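Side-chain contacts in probable membrane transporter protein MamO (Magnetospirillum magneticum, PDB 5HMA), which promotes magnetite formation in magnetosomes through an inactive, trypsin-like domain that binds transition metals, and is needed for activation of the MamE protease: residues A[181-184]-A[185-189]; A[126-130]-A[131-135]. All coordinates share one frame; numbering follows the deposited sequence.

Contact 1: A[181-184]-A[185-189]; sequences QVIV and SHLQD. With NI (nickel (II) ion), chain C.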
# COMPACT_ATOMS: atom_id res chain seq x y z
N GLN A 181 -12.18 0.97 2.47
CA GLN A 181 -13.20 0.73 3.49
C GLN A 181 -12.91 -0.53 4.30
O GLN A 181 -13.28 -0.65 5.47
CB GLN A 181 -14.59 0.64 2.85
CG GLN A 181 -15.73 0.45 3.86
CD GLN A 181 -15.72 1.49 4.98
OE1 GLN A 181 -15.34 2.65 4.77
NE2 GLN A 181 -16.14 1.08 6.17
N VAL A 182 -12.23 -1.48 3.66
CA VAL A 182 -11.83 -2.72 4.31
C VAL A 182 -10.91 -2.41 5.49
O VAL A 182 -11.01 -3.02 6.55
CB VAL A 182 -11.16 -3.67 3.29
CG1 VAL A 182 -10.29 -4.70 3.99
CG2 VAL A 182 -12.22 -4.33 2.40
N ILE A 183 -10.03 -1.42 5.31
CA ILE A 183 -9.15 -0.99 6.38
C ILE A 183 -9.94 -0.49 7.58
O ILE A 183 -9.72 -0.93 8.71
CB ILE A 183 -8.20 0.11 5.90
CG1 ILE A 183 -7.34 -0.38 4.73
CG2 ILE A 183 -7.32 0.60 7.05
CD1 ILE A 183 -6.49 0.72 4.11
N VAL A 184 -10.86 0.43 7.33
CA VAL A 184 -11.66 1.03 8.39
C VAL A 184 -12.38 -0.02 9.24
O VAL A 184 -12.31 -0.00 10.47
CB VAL A 184 -12.68 2.01 7.80
CG1 VAL A 184 -13.52 2.63 8.92
CG2 VAL A 184 -11.97 3.07 6.97
N SER A 185 -13.08 -0.93 8.57
CA SER A 185 -13.96 -1.88 9.24
C SER A 185 -13.20 -3.01 9.94
O SER A 185 -13.65 -3.53 10.96
CB SER A 185 -14.96 -2.48 8.25
OG SER A 185 -14.28 -3.04 7.15
N HIS A 186 -12.03 -3.37 9.41
CA HIS A 186 -11.25 -4.45 10.00
C HIS A 186 -10.23 -3.90 11.01
O HIS A 186 -9.40 -4.65 11.53
CB HIS A 186 -10.55 -5.28 8.91
CG HIS A 186 -11.48 -6.13 8.10
ND1 HIS A 186 -12.22 -5.64 7.05
CD2 HIS A 186 -11.80 -7.45 8.19
CE1 HIS A 186 -12.96 -6.60 6.53
NE2 HIS A 186 -12.72 -7.71 7.20
N LEU A 187 -10.31 -2.61 11.30
CA LEU A 187 -9.38 -2.00 12.24
C LEU A 187 -10.07 -1.18 13.32
O LEU A 187 -9.45 -0.36 13.99
CB LEU A 187 -8.39 -1.11 11.51
CG LEU A 187 -7.32 -1.89 10.78
CD1 LEU A 187 -6.31 -0.94 10.18
CD2 LEU A 187 -6.64 -2.87 11.74
N GLN A 188 -11.36 -1.41 13.51
CA GLN A 188 -12.11 -0.65 14.50
C GLN A 188 -11.78 -1.11 15.92
O GLN A 188 -12.51 -0.79 16.86
CB GLN A 188 -13.61 -0.76 14.22
CG GLN A 188 -14.07 -2.16 13.87
CD GLN A 188 -15.51 -2.18 13.38
OE1 GLN A 188 -15.94 -1.29 12.65
NE2 GLN A 188 -16.27 -3.19 13.81
N ASP A 189 -10.68 -1.84 16.08
CA ASP A 189 -10.21 -2.25 17.41
C ASP A 189 -8.76 -1.81 17.69
O ASP A 189 -8.06 -2.44 18.48
CB ASP A 189 -10.33 -3.77 17.58
CG ASP A 189 -9.70 -4.56 16.43
OD1 ASP A 189 -9.08 -3.94 15.54
OD2 ASP A 189 -9.83 -5.80 16.43
NI NI C . -13.40 -9.01 5.61
O HOH W 1 -12.07 -10.53 6.48
O HOH W 2 -14.70 -7.46 4.72
O HOH W 3 -13.94 -10.50 4.04

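Contact 2: A[126-130]-A[131-135]; sequences LAVGA and TQITH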
# COMPACT_ATOMS: atom_id res chain seq x y z
N LEU A 126 -9.42 -12.52 -6.42
CA LEU A 126 -8.00 -12.78 -6.57
C LEU A 126 -7.54 -13.81 -5.55
O LEU A 126 -7.91 -13.74 -4.38
CB LEU A 126 -7.17 -11.50 -6.42
CG LEU A 126 -5.65 -11.65 -6.45
CD1 LEU A 126 -5.21 -12.16 -7.81
CD2 LEU A 126 -4.95 -10.34 -6.12
N ALA A 127 -6.73 -14.77 -6.00
CA ALA A 127 -6.15 -15.74 -5.09
C ALA A 127 -4.73 -15.34 -4.72
O ALA A 127 -3.87 -15.19 -5.58
CB ALA A 127 -6.18 -17.14 -5.71
N VAL A 128 -4.50 -15.15 -3.42
CA VAL A 128 -3.18 -14.90 -2.88
C VAL A 128 -2.81 -16.08 -1.99
O VAL A 128 -3.37 -16.24 -0.90
CB VAL A 128 -3.12 -13.58 -2.09
CG1 VAL A 128 -1.74 -13.39 -1.46
CG2 VAL A 128 -3.50 -12.41 -2.99
N GLY A 129 -1.89 -16.91 -2.45
CA GLY A 129 -1.63 -18.17 -1.79
C GLY A 129 -2.91 -18.98 -1.71
O GLY A 129 -3.55 -19.23 -2.72
N ALA A 130 -3.29 -19.38 -0.49
CA ALA A 130 -4.48 -20.20 -0.29
C ALA A 130 -5.73 -19.36 -0.02
O ALA A 130 -6.83 -19.89 0.12
CB ALA A 130 -4.25 -21.18 0.86
N THR A 131 -5.55 -18.05 0.05
CA THR A 131 -6.66 -17.17 0.38
C THR A 131 -7.37 -16.67 -0.88
O THR A 131 -6.74 -16.09 -1.77
CB THR A 131 -6.19 -15.97 1.23
OG1 THR A 131 -5.48 -16.45 2.38
CG2 THR A 131 -7.37 -15.13 1.69
N GLN A 132 -8.67 -16.91 -0.95
CA GLN A 132 -9.50 -16.35 -2.01
C GLN A 132 -10.03 -14.99 -1.58
O GLN A 132 -10.97 -14.89 -0.80
CB GLN A 132 -10.66 -17.29 -2.35
CG GLN A 132 -10.26 -18.54 -3.12
CD GLN A 132 -9.89 -18.26 -4.57
OE1 GLN A 132 -9.98 -17.12 -5.05
NE2 GLN A 132 -9.48 -19.31 -5.29
N ILE A 133 -9.41 -13.93 -2.10
CA ILE A 133 -9.88 -12.58 -1.80
C ILE A 133 -10.93 -12.16 -2.82
O ILE A 133 -10.77 -12.38 -4.02
CB ILE A 133 -8.72 -11.59 -1.77
CG1 ILE A 133 -7.62 -12.11 -0.85
CG2 ILE A 133 -9.21 -10.21 -1.34
CD1 ILE A 133 -6.36 -11.29 -0.95
N THR A 134 -12.01 -11.56 -2.33
CA THR A 134 -13.12 -11.14 -3.18
C THR A 134 -13.38 -9.64 -3.12
O THR A 134 -12.83 -8.93 -2.27
CB THR A 134 -14.41 -11.87 -2.80
OG1 THR A 134 -14.66 -11.67 -1.40
CG2 THR A 134 -14.28 -13.36 -3.08
N HIS A 135 -14.23 -9.16 -4.03
CA HIS A 135 -14.68 -7.77 -4.09
C HIS A 135 -13.52 -6.76 -4.13
O HIS A 135 -13.54 -5.74 -3.45
CB HIS A 135 -15.60 -7.47 -2.90
CG HIS A 135 -16.73 -8.44 -2.77
ND1 HIS A 135 -16.69 -9.52 -1.92
CD2 HIS A 135 -17.93 -8.50 -3.40
CE1 HIS A 135 -17.82 -10.20 -2.02
NE2 HIS A 135 -18.59 -9.60 -2.91

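Contact 1: A[181-184]-A[185-189]
Two i to i+4 backbone bonds, Ser-185 N to Gln-181 O at 3.1 Å and His-186 N to Val-182 O, close the last turn of helix 180-185 before the chain leaves helical geometry at His-186. The side chains of Ser-185 and His-186 reach back to the same two carbonyls. With OG set between its own N and carbonyl carbon (chi1 55°), Ser-185 gives a second bond, OG to Gln-181 O (3.1 Å), arriving from the opposite face of that carbonyl to its amide. With an alanine here the OG bond would be gone, and Gln-181 O is likely to lose its second hold, keeping just the amide of this residue as partner in the contact. His-186 ND1 meets Val-182 O at 2.9 Å, near the plane of the ring; this fixes the ring's rotation and leaves NE2 for the nickel ion, 2.2 Å away. His-71 and three waters complete the site at the end of this C-terminal helix of the protease-like domain, where imidazole suits a place needing both a donor and a metal ligand. Val-182 CG1 lies 3.7 Å from ND1 of His-186. Ile-183, which is buried, and Leu-187 lie side by side, CG2 of Ile-183 3.6 Å from CD1 of Leu-187, and both touch Ile-35.

Contact 2: A[126-130]-A[131-135]
Ile-133 and Leu-126 form a hydrogen-bonded antiparallel pair, with Ile-133 N to Leu-126 O at 2.7 Å and Leu-126 N to Ile-133 O at 2.8 Å. Nearer the turn, Val-128 and Thr-131 make the second such pair, through Val-128 N to Thr-131 O (2.9 Å) and Thr-131 N to Val-128 O (3.0 Å). Ala-127 and Gln-132 sit between the two as a non-hydrogen-bonded pair, and Ala-127 CA makes a CA-H...O contact to Thr-131 O. On their face of the sheet the Gln-132 chain bends at chi2 (-73°), laying its amide by the small methyl of Ala-127, with Gln-132 OE1 3.9 Å from Ala-127 CB. On the other face Val-128 and Ile-133 cross obliquely, diagonal to one another, and CG2 of Val-128 touches CD1 of Ile-133 at 3.7 Å. Ile-133 CG1 is anti to its carbonyl carbon (chi1 -52°), which carries CD1 to the valine; both beta-branched residues suit extended strands and also pack on Asp-72. Gly-129 takes the positive phi of 57° readily, and Ala-130 is the second loop residue. This is a beta hairpin with a two-residue loop, closed by a type II' turn from Val-128 to Thr-131, in the second antiparallel sheet of the trypsin-like domain.

Contact 2 belongs to the antiparallel sheet that includes strands 124-128 and 131-139, while contact 1 follows the last strand of that same sheet, at the C-terminal end of the domain. Their centres lie 18 Å apart and their nearest atoms about 6 Å, so they do not touch; what relates them is the nickel site. Contact 1 supplies one ligand, His-186, whereas contact 2 supplies none: the side chain of Ile-133 stays about 8 Å from the ion. It comes within about 5 Å of the side chain of His-71, the other protein ligand, which Asp-72 follows in the chain. The hairpin thus flanks the segment carrying His-71, and Val-182 of contact 1 touches His-71 itself.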